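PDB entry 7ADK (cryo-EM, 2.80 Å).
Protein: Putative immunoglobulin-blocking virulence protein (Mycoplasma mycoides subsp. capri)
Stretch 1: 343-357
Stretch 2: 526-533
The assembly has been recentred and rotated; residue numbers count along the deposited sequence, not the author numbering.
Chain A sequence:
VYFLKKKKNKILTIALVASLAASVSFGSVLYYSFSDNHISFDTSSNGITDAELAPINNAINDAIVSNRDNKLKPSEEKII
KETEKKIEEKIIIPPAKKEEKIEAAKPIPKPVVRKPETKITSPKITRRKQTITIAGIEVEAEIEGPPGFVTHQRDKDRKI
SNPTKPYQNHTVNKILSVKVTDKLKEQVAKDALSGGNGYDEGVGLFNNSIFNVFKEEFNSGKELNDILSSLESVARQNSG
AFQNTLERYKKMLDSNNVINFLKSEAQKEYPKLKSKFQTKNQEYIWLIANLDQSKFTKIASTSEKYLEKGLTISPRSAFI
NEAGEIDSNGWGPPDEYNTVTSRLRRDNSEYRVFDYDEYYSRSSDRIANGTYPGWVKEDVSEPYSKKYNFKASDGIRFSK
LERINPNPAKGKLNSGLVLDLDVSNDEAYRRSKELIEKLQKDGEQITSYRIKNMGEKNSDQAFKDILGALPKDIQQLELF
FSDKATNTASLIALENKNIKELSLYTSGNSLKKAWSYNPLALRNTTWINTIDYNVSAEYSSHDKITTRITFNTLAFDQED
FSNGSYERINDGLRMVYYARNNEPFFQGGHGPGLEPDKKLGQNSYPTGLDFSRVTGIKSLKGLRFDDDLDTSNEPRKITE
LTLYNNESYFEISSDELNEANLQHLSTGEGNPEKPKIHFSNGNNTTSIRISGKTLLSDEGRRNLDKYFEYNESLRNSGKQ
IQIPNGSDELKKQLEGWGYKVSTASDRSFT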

ATOM      1  N   ARG A 343      34.960  -0.967  18.463  1.00 67.79           N
ATOM      2  CA  ARG A 343      34.639   0.066  17.472  1.00 67.79           C
ATOM      3  C   ARG A 343      33.500   0.963  17.943  1.00 67.79           C
ATOM      4  O   ARG A 343      33.678   2.173  17.972  1.00 67.79           O
ATOM      5  N   LEU A 344      32.351   0.424  18.363  1.00 66.12           N
ATOM      6  CA  LEU A 344      31.240   1.245  18.855  1.00 66.12           C
ATOM      7  C   LEU A 344      31.593   2.064  20.111  1.00 66.12           C
ATOM      8  O   LEU A 344      31.154   3.202  20.233  1.00 66.12           O
ATOM      9  N   ARG A 345      32.423   1.540  21.017  1.00 70.34           N
ATOM     10  CA  ARG A 345      32.937   2.287  22.177  1.00 70.34           C
ATOM     11  C   ARG A 345      33.796   3.459  21.734  1.00 70.34           C
ATOM     12  O   ARG A 345      33.573   4.581  22.171  1.00 70.34           O
ATOM     13  N   ARG A 346      34.769   3.217  20.855  1.00 71.44           N
ATOM     14  CA  ARG A 346      35.633   4.255  20.296  1.00 71.44           C
ATOM     15  C   ARG A 346      34.811   5.319  19.585  1.00 71.44           C
ATOM     16  O   ARG A 346      35.011   6.493  19.859  1.00 71.44           O
ATOM     17  N   ASP A 347      33.825   4.940  18.779  1.00 70.06           N
ATOM     18  CA  ASP A 347      32.973   5.909  18.084  1.00 70.06           C
ATOM     19  C   ASP A 347      32.064   6.736  19.017  1.00 70.06           C
ATOM     20  O   ASP A 347      32.036   7.963  18.916  1.00 70.06           O
ATOM     21  N   ASN A 348      31.359   6.127  19.971  1.00 67.89           N
ATOM     22  CA  ASN A 348      30.513   6.856  20.925  1.00 67.89           C
ATOM     23  C   ASN A 348      31.298   7.770  21.879  1.00 67.89           C
ATOM     24  O   ASN A 348      30.774   8.786  22.331  1.00 67.89           O
ATOM     25  N   SER A 349      32.546   7.430  22.183  1.00 70.52           N
ATOM     26  CA  SER A 349      33.384   8.159  23.141  1.00 70.52           C
ATOM     27  C   SER A 349      34.234   9.275  22.536  1.00 70.52           C
ATOM     28  O   SER A 349      34.702  10.129  23.288  1.00 70.52           O
ATOM     29  N   GLU A 350      34.444   9.299  21.216  1.00 71.95           N
ATOM     30  CA  GLU A 350      35.291  10.314  20.570  1.00 71.95           C
ATOM     31  C   GLU A 350      34.817  10.855  19.214  1.00 71.95           C
ATOM     32  O   GLU A 350      35.225  11.964  18.873  1.00 71.95           O
ATOM     33  N   TYR A 351      33.989  10.150  18.433  1.00 68.27           N
ATOM     34  CA  TYR A 351      33.439  10.734  17.198  1.00 68.27           C
ATOM     35  C   TYR A 351      32.191  11.555  17.472  1.00 68.27           C
ATOM     36  O   TYR A 351      32.042  12.635  16.911  1.00 68.27           O
ATOM     37  N   ARG A 352      31.309  11.102  18.358  1.00 65.80           N
ATOM     38  CA  ARG A 352      30.087  11.842  18.695  1.00 65.80           C
ATOM     39  C   ARG A 352      30.399  13.163  19.391  1.00 65.80           C
ATOM     40  O   ARG A 352      31.208  13.211  20.312  1.00 65.80           O
ATOM     41  N   VAL A 353      29.712  14.233  19.009  1.00 67.58           N
ATOM     42  CA  VAL A 353      29.480  15.366  19.910  1.00 67.58           C
ATOM     43  C   VAL A 353      28.322  14.982  20.834  1.00 67.58           C
ATOM     44  O   VAL A 353      27.456  14.207  20.434  1.00 67.58           O
ATOM     45  N   PHE A 354      28.343  15.426  22.090  1.00 69.59           N
ATOM     46  CA  PHE A 354      27.563  14.798  23.165  1.00 69.59           C
ATOM     47  C   PHE A 354      27.950  13.317  23.371  1.00 69.59           C
ATOM     48  O   PHE A 354      27.126  12.409  23.377  1.00 69.59           O
ATOM     49  N   ASP A 355      29.254  13.080  23.515  1.00 72.84           N
ATOM     50  CA  ASP A 355      29.894  11.777  23.714  1.00 72.84           C
ATOM     51  C   ASP A 355      29.483  11.062  25.012  1.00 72.84           C
ATOM     52  O   ASP A 355      29.036  11.691  25.974  1.00 72.84           O
ATOM     53  N   TYR A 356      29.669   9.739  25.056  1.00 69.93           N
ATOM     54  CA  TYR A 356      29.441   8.894  26.229  1.00 69.93           C
ATOM     55  C   TYR A 356      30.379   7.676  26.256  1.00 69.93           C
ATOM     56  O   TYR A 356      30.859   7.234  25.222  1.00 69.93           O
ATOM     57  N   ASP A 357      30.677   7.144  27.444  1.00 76.63           N
ATOM     58  CA  ASP A 357      31.743   6.147  27.633  1.00 76.63           C
ATOM     59  C   ASP A 357      31.346   4.702  27.293  1.00 76.63           C
ATOM     60  O   ASP A 357      32.198   3.829  27.170  1.00 76.63           O
ATOM     61  N   THR A 526      32.808  14.675   8.710  1.00 62.67           N
ATOM     62  CA  THR A 526      33.839  13.810   9.311  1.00 62.67           C
ATOM     63  C   THR A 526      33.323  12.421   9.708  1.00 62.67           C
ATOM     64  O   THR A 526      34.075  11.457   9.610  1.00 62.67           O
ATOM     65  N   TRP A 527      32.065  12.308  10.161  1.00 60.02           N
ATOM     66  CA  TRP A 527      31.451  11.044  10.601  1.00 60.02           C
ATOM     67  C   TRP A 527      29.926  11.095  10.465  1.00 60.02           C
ATOM     68  O   TRP A 527      29.281  11.976  11.029  1.00 60.02           O
ATOM     69  N   ILE A 528      29.339  10.177   9.698  1.00 58.78           N
ATOM     70  CA  ILE A 528      27.885  10.045   9.557  1.00 58.78           C
ATOM     71  C   ILE A 528      27.435   8.969  10.546  1.00 58.78           C
ATOM     72  O   ILE A 528      28.025   7.891  10.600  1.00 58.78           O
ATOM     73  N   ASN A 529      26.420   9.254  11.351  1.00 59.63           N
ATOM     74  CA  ASN A 529      25.977   8.379  12.422  1.00 59.63           C
ATOM     75  C   ASN A 529      25.363   7.088  11.871  1.00 59.63           C
ATOM     76  O   ASN A 529      24.371   7.093  11.138  1.00 59.63           O
ATOM     77  N   THR A 530      25.997   5.990  12.263  1.00 58.87           N
ATOM     78  CA  THR A 530      25.780   4.608  11.811  1.00 58.87           C
ATOM     79  C   THR A 530      25.432   3.662  12.965  1.00 58.87           C
ATOM     80  O   THR A 530      24.943   2.550  12.767  1.00 58.87           O
ATOM     81  N   ILE A 531      25.679   4.134  14.183  1.00 58.71           N
ATOM     82  CA  ILE A 531      25.134   3.629  15.447  1.00 58.71           C
ATOM     83  C   ILE A 531      23.679   4.140  15.532  1.00 58.71           C
ATOM     84  O   ILE A 531      23.188   4.708  14.566  1.00 58.71           O
ATOM     85  N   ASP A 532      22.935   3.947  16.616  1.00 57.50           N
ATOM     86  CA  ASP A 532      21.528   4.364  16.697  1.00 57.50           C
ATOM     87  C   ASP A 532      20.646   3.653  15.648  1.00 57.50           C
ATOM     88  O   ASP A 532      19.707   4.208  15.084  1.00 57.50           O
ATOM     89  N   TYR A 533      20.978   2.394  15.368  1.00 57.85           N
ATOM     90  CA  TYR A 533      20.260   1.469  14.498  1.00 57.85           C
ATOM     91  C   TYR A 533      19.255   0.639  15.302  1.00 57.85           C
ATOM     92  O   TYR A 533      19.639  -0.224  16.096  1.00 57.85           O
TER

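Residues 526-533 run without regular secondary structure alongside the helical segment that carries Leu-344 and Asp-347 and on to Arg-352, and the contacts across to stretch 1 are made by side chains. Thr-526 stands sideways to stretch 1 and makes no close contact, so the work begins at Trp-527. Its CA-to-CB bond points toward stretch 1, and chi1 t with chi2 at 83° lays the indole against Tyr-351 (m), which points back. The two form an offset stack, planes at 4° and centroids 4.6 Å apart between the tyrosine ring and the five-membered ring of the indole. Tyr-351 CB also sits over that indole face, 3.8 Å from Trp-527 CD2. The indole edge is used for polarity: Trp-527 NE1 donates to Asp-347 OD2 at 3.1 Å. Asp-347 is m and points toward stretch 2; Asp-347 OD1 accepts from both Arg-346 NE and Arg-346 NH2, each at 2.8 Å, within a salt bridge.

Ile-528 is out of reach. Asn-529 (t) starts sideways, but its amide comes over one face of the Arg-352 guanidinium and Asn-529 ND2 donates to Asp-532 OD2 at 3.2 Å, so the acid that pairs with Arg-352 also has a partner in its own stretch.

Ile-531 supplies the apolar centre. Pointing toward stretch 1 in the m, t rotamer, it brings CG1 to 4.0 Å from CG of Leu-344 (m, p), while Ile-531 CD1 lies 3.8 Å from Asp-347 CB and 3.6 Å from Asn-348 OD1.

Asp-532 (m), on a backbone with positive phi, closes the contact. Arg-352 (m, t, p) starts sideways, but its end comes nearer: Arg-352 NH1 donates to Asp-532 OD1 at 2.9 Å and Arg-352 NH2 to Asp-532 OD2 at 2.8 Å, a nearly linear, two-pronged salt bridge. Arg-352 NH1 also donates to Asn-348 OD1 at 3.1 Å. In this contact the two aromatic rings stack, and Arg-352 and Asp-532, both buried, are paired and each hydrogen-bonded to an asparagine of its own stretch.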

ATOM      1  CB  ARG A 343      34.314  -0.579  16.120  1.00 67.79           C
ATOM      2  CG  ARG A 343      34.180   0.431  14.960  1.00 67.79           C
ATOM      3  CD  ARG A 343      32.990   0.140  14.045  1.00 67.79           C
ATOM      4  NE  ARG A 343      33.037  -1.226  13.515  1.00 67.79           N
ATOM      5  CZ  ARG A 343      32.044  -2.085  13.416  1.00 67.79           C
ATOM      6  NH1 ARG A 343      30.810  -1.752  13.611  1.00 67.79           N
ATOM      7  NH2 ARG A 343      32.286  -3.318  13.120  1.00 67.79           N
ATOM      8  CB  LEU A 344      29.997   0.379  19.112  1.00 66.12           C
ATOM      9  CG  LEU A 344      29.087   0.176  17.894  1.00 66.12           C
ATOM     10  CD1 LEU A 344      29.568  -0.924  16.970  1.00 66.12           C
ATOM     11  CD2 LEU A 344      27.671  -0.150  18.334  1.00 66.12           C
ATOM     12  CB  ARG A 345      33.718   1.357  23.115  1.00 70.34           C
ATOM     13  CG  ARG A 345      33.848   1.970  24.517  1.00 70.34           C
ATOM     14  CD  ARG A 345      34.734   1.149  25.459  1.00 70.34           C
ATOM     15  NE  ARG A 345      34.321  -0.265  25.517  1.00 70.34           N
ATOM     16  CZ  ARG A 345      34.939  -1.296  24.974  1.00 70.34           C
ATOM     17  NH1 ARG A 345      36.116  -1.223  24.443  1.00 70.34           N
ATOM     18  NH2 ARG A 345      34.390  -2.465  24.965  1.00 70.34           N
ATOM     19  CB  ARG A 346      36.692   3.578  19.419  1.00 71.44           C
ATOM     20  CG  ARG A 346      37.840   4.489  18.952  1.00 71.44           C
ATOM     21  CD  ARG A 346      37.497   5.472  17.830  1.00 71.44           C
ATOM     22  NE  ARG A 346      36.822   4.803  16.711  1.00 71.44           N
ATOM     23  CZ  ARG A 346      37.358   4.026  15.810  1.00 71.44           C
ATOM     24  NH1 ARG A 346      38.629   3.837  15.672  1.00 71.44           N
ATOM     25  NH2 ARG A 346      36.577   3.409  14.999  1.00 71.44           N
ATOM     26  CB  ASP A 347      32.173   5.243  16.941  1.00 70.06           C
ATOM     27  CG  ASP A 347      32.978   4.781  15.709  1.00 70.06           C
ATOM     28  OD1 ASP A 347      34.197   4.549  15.808  1.00 70.06           O
ATOM     29  OD2 ASP A 347      32.403   4.681  14.601  1.00 70.06           O
ATOM     30  CB  ASN A 348      29.650   5.865  21.712  1.00 67.89           C
ATOM     31  CG  ASN A 348      28.532   5.236  20.908  1.00 67.89           C
ATOM     32  OD1 ASN A 348      27.788   5.875  20.190  1.00 67.89           O
ATOM     33  ND2 ASN A 348      28.360   3.956  21.008  1.00 67.89           N
ATOM     34  CB  SER A 349      34.252   7.192  23.935  1.00 70.52           C
ATOM     35  OG  SER A 349      35.151   6.513  23.099  1.00 70.52           O
ATOM     36  CB  GLU A 350      36.744   9.811  20.497  1.00 71.95           C
ATOM     37  CG  GLU A 350      37.111   9.121  19.177  1.00 71.95           C
ATOM     38  CD  GLU A 350      38.491   8.451  19.200  1.00 71.95           C
ATOM     39  OE1 GLU A 350      38.938   7.959  20.260  1.00 71.95           O
ATOM     40  OE2 GLU A 350      39.144   8.424  18.131  1.00 71.95           O
ATOM     41  CB  TYR A 351      33.171   9.702  16.100  1.00 68.27           C
ATOM     42  CG  TYR A 351      34.406   9.286  15.333  1.00 68.27           C
ATOM     43  CD1 TYR A 351      35.137  10.234  14.597  1.00 68.27           C
ATOM     44  CD2 TYR A 351      34.809   7.948  15.317  1.00 68.27           C
ATOM     45  CE1 TYR A 351      36.292   9.857  13.898  1.00 68.27           C
ATOM     46  CE2 TYR A 351      35.971   7.563  14.638  1.00 68.27           C
ATOM     47  CZ  TYR A 351      36.721   8.522  13.945  1.00 68.27           C
ATOM     48  OH  TYR A 351      37.864   8.149  13.329  1.00 68.27           O
ATOM     49  CB  ARG A 352      29.150  10.980  19.543  1.00 65.80           C
ATOM     50  CG  ARG A 352      28.767   9.730  18.770  1.00 65.80           C
ATOM     51  CD  ARG A 352      27.731   8.884  19.487  1.00 65.80           C
ATOM     52  NE  ARG A 352      26.378   9.409  19.312  1.00 65.80           N
ATOM     53  CZ  ARG A 352      25.297   8.690  19.107  1.00 65.80           C
ATOM     54  NH1 ARG A 352      25.247   7.406  19.294  1.00 65.80           N
ATOM     55  NH2 ARG A 352      24.236   9.269  18.668  1.00 65.80           N
ATOM     56  CB  VAL A 353      29.283  16.673  19.126  1.00 67.58           C
ATOM     57  CG1 VAL A 353      27.966  16.770  18.392  1.00 67.58           C
ATOM     58  CG2 VAL A 353      29.405  17.882  20.038  1.00 67.58           C
ATOM     59  CB  PHE A 354      26.057  15.062  23.025  1.00 69.59           C
ATOM     60  CG  PHE A 354      25.695  16.499  22.730  1.00 69.59           C
ATOM     61  CD1 PHE A 354      26.149  17.533  23.567  1.00 69.59           C
ATOM     62  CD2 PHE A 354      24.887  16.810  21.624  1.00 69.59           C
ATOM     63  CE1 PHE A 354      25.784  18.864  23.321  1.00 69.59           C
ATOM     64  CE2 PHE A 354      24.517  18.141  21.374  1.00 69.59           C
ATOM     65  CZ  PHE A 354      24.956  19.166  22.230  1.00 69.59           C
ATOM     66  CB  ASP A 355      31.414  11.972  23.734  1.00 72.84           C
ATOM     67  CG  ASP A 355      31.883  12.859  24.890  1.00 72.84           C
ATOM     68  OD1 ASP A 355      31.582  14.069  24.889  1.00 72.84           O
ATOM     69  OD2 ASP A 355      32.564  12.358  25.802  1.00 72.84           O
ATOM     70  CB  TYR A 356      27.958   8.513  26.328  1.00 69.93           C
ATOM     71  CG  TYR A 356      27.327   7.799  25.150  1.00 69.93           C
ATOM     72  CD1 TYR A 356      27.354   6.399  25.076  1.00 69.93           C
ATOM     73  CD2 TYR A 356      26.642   8.532  24.166  1.00 69.93           C
ATOM     74  CE1 TYR A 356      26.689   5.732  24.040  1.00 69.93           C
ATOM     75  CE2 TYR A 356      25.965   7.871  23.131  1.00 69.93           C
ATOM     76  CZ  TYR A 356      25.976   6.465  23.073  1.00 69.93           C
ATOM     77  OH  TYR A 356      25.285   5.816  22.109  1.00 69.93           O
ATOM     78  CB  ASP A 357      32.236   6.240  29.080  1.00 76.63           C
ATOM     79  CG  ASP A 357      33.627   5.665  29.315  1.00 76.63           C
ATOM     80  OD1 ASP A 357      33.944   5.317  30.470  1.00 76.63           O
ATOM     81  OD2 ASP A 357      34.433   5.575  28.366  1.00 76.63           O
ATOM     82  CB  THR A 526      34.444  14.517  10.527  1.00 62.67           C
ATOM     83  OG1 THR A 526      35.188  15.631  10.124  1.00 62.67           O
ATOM     84  CG2 THR A 526      35.365  13.673  11.399  1.00 62.67           C
ATOM     85  CB  TRP A 527      31.895  10.728  12.047  1.00 60.02           C
ATOM     86  CG  TRP A 527      31.492   9.405  12.632  1.00 60.02           C
ATOM     87  CD1 TRP A 527      32.136   8.233  12.435  1.00 60.02           C
ATOM     88  CD2 TRP A 527      30.406   9.099  13.559  1.00 60.02           C
ATOM     89  NE1 TRP A 527      31.531   7.232  13.170  1.00 60.02           N
ATOM     90  CE2 TRP A 527      30.466   7.715  13.887  1.00 60.02           C
ATOM     91  CE3 TRP A 527      29.391   9.851  14.185  1.00 60.02           C
ATOM     92  CZ2 TRP A 527      29.577   7.110  14.779  1.00 60.02           C
ATOM     93  CZ3 TRP A 527      28.501   9.254  15.091  1.00 60.02           C
ATOM     94  CH2 TRP A 527      28.592   7.890  15.397  1.00 60.02           C
ATOM     95  CB  ILE A 528      27.434   9.696   8.113  1.00 58.78           C
ATOM     96  CG1 ILE A 528      28.065  10.573   7.018  1.00 58.78           C
ATOM     97  CG2 ILE A 528      25.906   9.824   7.995  1.00 58.78           C
ATOM     98  CD1 ILE A 528      29.385  10.065   6.474  1.00 58.78           C
ATOM     99  CB  ASN A 529      25.012   9.115  13.351  1.00 59.63           C
ATOM    100  CG  ASN A 529      24.670   8.336  14.598  1.00 59.63           C
ATOM    101  OD1 ASN A 529      25.354   7.406  14.991  1.00 59.63           O
ATOM    102  ND2 ASN A 529      23.599   8.691  15.247  1.00 59.63           N
ATOM    103  CB  THR A 530      27.069   4.177  11.104  1.00 58.87           C
ATOM    104  OG1 THR A 530      26.885   2.951  10.436  1.00 58.87           O
ATOM    105  CG2 THR A 530      28.260   4.060  12.065  1.00 58.87           C
ATOM    106  CB  ILE A 531      26.089   4.092  16.579  1.00 58.71           C
ATOM    107  CG1 ILE A 531      27.488   3.477  16.353  1.00 58.71           C
ATOM    108  CG2 ILE A 531      25.623   3.740  17.993  1.00 58.71           C
ATOM    109  CD1 ILE A 531      28.608   4.073  17.186  1.00 58.71           C
ATOM    110  CB  ASP A 532      21.375   5.899  16.733  1.00 57.50           C
ATOM    111  CG  ASP A 532      22.088   6.644  17.863  1.00 57.50           C
ATOM    112  OD1 ASP A 532      22.780   6.039  18.712  1.00 57.50           O
ATOM    113  OD2 ASP A 532      21.990   7.892  17.873  1.00 57.50           O
ATOM    114  CB  TYR A 533      21.289   0.584  13.804  1.00 57.85           C
ATOM    115  CG  TYR A 533      20.724  -0.557  12.997  1.00 57.85           C
ATOM    116  CD1 TYR A 533      20.287  -0.342  11.682  1.00 57.85           C
ATOM    117  CD2 TYR A 533      20.692  -1.848  13.546  1.00 57.85           C
ATOM    118  CE1 TYR A 533      19.879  -1.430  10.894  1.00 57.85           C
ATOM    119  CE2 TYR A 533      20.289  -2.936  12.760  1.00 57.85           C
ATOM    120  CZ  TYR A 533      19.908  -2.735  11.422  1.00 57.85           C
ATOM    121  OH  TYR A 533      19.557  -3.784  10.644  1.00 57.85           O
TER